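Proteasome assembly chaperone family protein (Pyrococcus furiosus DSM 3638, PDB 3WZ2) is an archaeal homolog of proteasome-assembly chaperones that probably acts on the proteasome as an activator or assembly factor. Local coordinates at the interface of chains A and B. Numbering follows the deposited sequence. Chains: chain A/B, Uncharacterized protein.

Contact 1: the interface of chains A and B. Residues chain A 54-59; chain B 91-92, 95.
B:Asn95 reaches from helix 91-107 of chain B into the loop A:Ser54 to A:Pro59 of chain A, which follows strand 47-53 and leads into strand 60-64. Its amide makes two hydrogen bonds to the loop backbone in this helix-to-loop patch between two copies of the protein. Starting at the base of the side chain, CB of B:Asn95 lies 3.9 Å from the CD2 methyl of A:Leu55, and the two side chains pass each other running in opposite directions. From there CG stands anti to the carbonyl carbon of its own residue (chi1 -69°), which carries the amide off the helix and between two backbone carbonyls of the loop. At the tip, ND2 of B:Asn95 donates to both: to the carbonyl O of A:Leu55 at 2.9 Å and to the carbonyl O of A:Ile57 at 2.8 Å. The two approaches differ. Toward A:Leu55 the N-H bond is the straighter (151° at H), but the nitrogen sits well above the carbonyl plane and not on a lone pair. Toward A:Ile57 the bond is more bent at hydrogen, while the donor is only tilted from the carbonyl plane and meets the oxygen more nearly end-on. Two acceptors on one amide nitrogen should fix the rotation of the amide about CB-CG. OD1 of B:Asn95 then lies 3.3 Å from CB of A:Pro59, a van der Waals approach, with the proline crossing the asparagine at about a right angle.

Apolar packing flanks the amide. CB of B:Pro91, the first residue of the helix, rests 3.6 Å from CD of A:Pro59, the two rings meeting at these carbons, at a slant. In looser contact, CG2 and the hydroxyl OG1 of B:Thr92 lie 3.9 and 4.0 Å from the carbonyl O of A:Leu55. Within the loop, the turn is braced by the side-chain hydroxyl OG of A:Ser54, which accepts the backbone N-H of A:Phe56 at 3.1 Å.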
loop_
_atom_site.group_PDB
_atom_site.type_symbol
_atom_site.label_atom_id
_atom_site.label_comp_id
_atom_site.label_asym_id
_atom_site.label_seq_id
_atom_site.Cartn_x
_atom_site.Cartn_y
_atom_site.Cartn_z
ATOM N N SER A 54 -15.330 -1.973 -12.675
ATOM C CA SER A 54 -13.973 -1.968 -12.157
ATOM C C SER A 54 -13.866 -2.837 -10.912
ATOM O O SER A 54 -14.735 -2.813 -10.046
ATOM C CB SER A 54 -13.564 -0.532 -11.782
ATOM O OG SER A 54 -12.293 -0.473 -11.163
ATOM N N LEU A 55 -12.782 -3.564 -10.812
ATOM C CA LEU A 55 -12.477 -4.353 -9.617
ATOM C C LEU A 55 -12.313 -3.466 -8.405
ATOM O O LEU A 55 -12.329 -3.966 -7.304
ATOM C CB LEU A 55 -11.168 -5.135 -9.798
ATOM C CG LEU A 55 -11.174 -6.156 -10.936
ATOM C CD1 LEU A 55 -9.747 -6.639 -11.176
ATOM C CD2 LEU A 55 -12.122 -7.317 -10.626
ATOM N N PHE A 56 -12.119 -2.164 -8.603
ATOM C CA PHE A 56 -11.890 -1.286 -7.468
ATOM C C PHE A 56 -13.157 -0.619 -6.967
ATOM O O PHE A 56 -13.140 0.057 -5.950
ATOM C CB PHE A 56 -10.820 -0.240 -7.834
ATOM C CG PHE A 56 -9.503 -0.853 -8.222
ATOM C CD1 PHE A 56 -9.161 -1.008 -9.559
ATOM C CD2 PHE A 56 -8.622 -1.324 -7.238
ATOM C CE1 PHE A 56 -7.948 -1.577 -9.921
ATOM C CE2 PHE A 56 -7.413 -1.922 -7.588
ATOM C CZ PHE A 56 -7.076 -2.037 -8.934
ATOM N N ILE A 57 -14.262 -0.846 -7.653
ATOM C CA ILE A 57 -15.581 -0.544 -7.108
ATOM C C ILE A 57 -16.016 -1.679 -6.168
ATOM O O ILE A 57 -16.004 -2.834 -6.557
ATOM C CB ILE A 57 -16.601 -0.355 -8.238
ATOM C CG1 ILE A 57 -16.252 0.908 -9.048
ATOM C CG2 ILE A 57 -17.999 -0.215 -7.672
ATOM C CD1 ILE A 57 -16.949 0.985 -10.383
ATOM N N PRO A 58 -16.343 -1.363 -4.910
ATOM C CA PRO A 58 -16.633 -2.473 -4.003
ATOM C C PRO A 58 -17.880 -3.262 -4.436
ATOM O O PRO A 58 -18.757 -2.715 -5.093
ATOM C CB PRO A 58 -16.806 -1.821 -2.624
ATOM C CG PRO A 58 -16.806 -0.339 -2.857
ATOM C CD PRO A 58 -16.317 -0.048 -4.241
ATOM N N PRO A 59 -17.899 -4.568 -4.134
ATOM C CA PRO A 59 -18.924 -5.486 -4.597
ATOM C C PRO A 59 -20.298 -5.184 -4.012
ATOM O O PRO A 59 -20.444 -5.123 -2.800
ATOM C CB PRO A 59 -18.441 -6.856 -4.113
ATOM C CG PRO A 59 -17.502 -6.576 -2.983
ATOM C CD PRO A 59 -16.913 -5.220 -3.251
ATOM N N PRO B 91 -12.653 -6.430 -0.344
ATOM C CA PRO B 91 -13.561 -6.170 -1.438
ATOM C C PRO B 91 -12.970 -6.453 -2.817
ATOM O O PRO B 91 -13.630 -7.075 -3.653
ATOM C CB PRO B 91 -13.871 -4.664 -1.313
ATOM C CG PRO B 91 -13.015 -4.151 -0.198
ATOM C CD PRO B 91 -12.650 -5.323 0.637
ATOM N N THR B 92 -11.729 -6.044 -3.043
ATOM C CA THR B 92 -11.096 -6.276 -4.323
ATOM C C THR B 92 -10.937 -7.750 -4.599
ATOM O O THR B 92 -11.071 -8.201 -5.719
ATOM C CB THR B 92 -9.736 -5.552 -4.406
ATOM O OG1 THR B 92 -9.938 -4.172 -4.079
ATOM C CG2 THR B 92 -9.184 -5.616 -5.793
ATOM N N ASN B 95 -14.247 -9.217 -5.547
ATOM C CA ASN B 95 -14.446 -8.954 -6.976
ATOM C C ASN B 95 -13.640 -9.861 -7.916
ATOM O O ASN B 95 -14.170 -10.353 -8.904
ATOM C CB ASN B 95 -14.148 -7.502 -7.342
ATOM C CG ASN B 95 -15.162 -6.537 -6.773
ATOM O OD1 ASN B 95 -16.334 -6.861 -6.644
ATOM N ND2 ASN B 95 -14.717 -5.339 -6.452
#

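Contact 2: the interface of chains A and B. Residues chain A 51, 53; chain B 99, 166, 169.
A:Asp53 and B:Lys99 face each other from opposite directions across the interface, strand 47-53 of chain A supplying the acid and helix 91-107 of chain B the base. The ammonium NZ of B:Lys99 forms a salt bridge with OD1 of A:Asp53 at 3.3 Å, long enough that its hydrogen-bond component is weak. NZ of B:Lys99 is also 3.4 Å from OD2 of A:Asp53, so the charge is shared over the carboxylate instead of being aimed at one oxygen. The acid gets there because its CG is anti to the backbone N (chi1 180°). The lysine bends at chi2 and then runs almost fully extended through chi3 and chi4 to its tip.

A second salt bridge, within chain B, links NZ of B:Lys99 to OE1 of B:Glu166 at 3.2 Å, again with only a weak hydrogen bond. B:Glu166, from helix 158-169, probably helps position B:Lys99 for chain A, while also standing near A:Asp53 itself. The two carboxylates are turned nearly parallel, their planes 16° apart, and OE2 of B:Glu166 stands 3.8 Å from OD1 of A:Asp53. Any repulsion between them is probably eased by the ammonium that bridges both from one side. An asparagine in place of A:Asp53 would probably leave B:Lys99 without its ionic partner across the interface and paired in charge with B:Glu166 of its own chain.

A van der Waals contact joins A:Tyr51 to B:Arg169. The tyrosine brings its phenol oxygen to the aliphatic stretch of the arginine, crossing it at a slant, and it is the methylenes that are touched. The arginine chain, bent at chi2 and chi3, directs its guanidinium away from the phenol, and the ring and guanidinium planes are close to perpendicular, 88° apart. OH of A:Tyr51 lies 3.5 Å from CG of B:Arg169 and 3.7 Å from CD.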
loop_
_atom_site.group_PDB
_atom_site.type_symbol
_atom_site.label_atom_id
_atom_site.label_comp_id
_atom_site.label_asym_id
_atom_site.label_seq_id
_atom_site.Cartn_x
_atom_site.Cartn_y
_atom_site.Cartn_z
ATOM N N TYR A 51 -22.882 1.318 -17.499
ATOM C CA TYR A 51 -22.328 1.347 -16.166
ATOM C C TYR A 51 -20.840 1.378 -16.244
ATOM O O TYR A 51 -20.266 1.159 -17.308
ATOM C CB TYR A 51 -22.779 0.131 -15.333
ATOM C CG TYR A 51 -22.497 -1.195 -15.960
ATOM C CD1 TYR A 51 -23.277 -1.665 -17.005
ATOM C CD2 TYR A 51 -21.478 -2.005 -15.476
ATOM C CE1 TYR A 51 -23.015 -2.898 -17.605
ATOM C CE2 TYR A 51 -21.216 -3.253 -16.051
ATOM C CZ TYR A 51 -21.989 -3.688 -17.121
ATOM O OH TYR A 51 -21.740 -4.913 -17.693
ATOM N N ASP A 53 -17.465 -0.363 -14.815
ATOM C CA ASP A 53 -17.078 -1.676 -14.326
ATOM C C ASP A 53 -15.614 -1.615 -13.917
ATOM O O ASP A 53 -14.759 -1.243 -14.724
ATOM C CB ASP A 53 -17.286 -2.696 -15.439
ATOM C CG ASP A 53 -16.902 -4.086 -15.023
ATOM O OD1 ASP A 53 -17.092 -4.446 -13.833
ATOM O OD2 ASP A 53 -16.430 -4.830 -15.884
ATOM N N LYS B 99 -15.373 -12.615 -10.464
ATOM C CA LYS B 99 -15.019 -12.652 -11.881
ATOM C C LYS B 99 -14.630 -14.072 -12.332
ATOM O O LYS B 99 -15.081 -14.529 -13.383
ATOM C CB LYS B 99 -13.918 -11.613 -12.211
ATOM C CG LYS B 99 -14.351 -10.141 -12.024
ATOM C CD LYS B 99 -15.097 -9.618 -13.243
ATOM C CE LYS B 99 -15.917 -8.455 -12.827
ATOM N NZ LYS B 99 -16.453 -7.639 -13.950
ATOM N N GLU B 166 -23.075 -9.780 -12.003
ATOM C CA GLU B 166 -22.109 -10.237 -13.008
ATOM C C GLU B 166 -22.568 -11.478 -13.743
ATOM O O GLU B 166 -22.427 -11.566 -14.970
ATOM C CB GLU B 166 -20.735 -10.469 -12.414
ATOM C CG GLU B 166 -20.004 -9.172 -12.021
ATOM C CD GLU B 166 -19.683 -8.252 -13.209
ATOM O OE1 GLU B 166 -19.367 -8.800 -14.289
ATOM O OE2 GLU B 166 -19.801 -6.978 -13.085
ATOM N N ARG B 169 -25.195 -10.306 -16.229
ATOM C CA ARG B 169 -24.477 -9.668 -17.331
ATOM C C ARG B 169 -23.786 -10.651 -18.282
ATOM O O ARG B 169 -23.633 -10.347 -19.435
ATOM C CB ARG B 169 -23.456 -8.648 -16.782
ATOM C CG ARG B 169 -24.059 -7.269 -16.525
ATOM C CD ARG B 169 -24.964 -6.756 -17.611
ATOM N NE ARG B 169 -26.275 -7.307 -17.300
ATOM C CZ ARG B 169 -27.324 -7.434 -18.111
ATOM N NH1 ARG B 169 -27.311 -6.979 -19.367
ATOM N NH2 ARG B 169 -28.422 -8.025 -17.640
#

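The C-alpha centres of contact 1 and contact 2 are about 10 Å apart, and one continuous stretch of chain A serves both: strand 47-53 supplies contact 2, and the loop directly after it supplies contact 1. On chain B, helix 91-107 is common to the two, with B:Pro91, B:Thr92 and B:Asn95 in contact 1 and B:Lys99 further along in contact 2, where helix 158-169 joins. Neutral amide recognition and charge pairing are therefore mounted on the same two segments. Such coupling would help fix the relative orientation of neighbouring copies in the five-chain deposited assembly, although the structure alone does not establish that oligomer in solution.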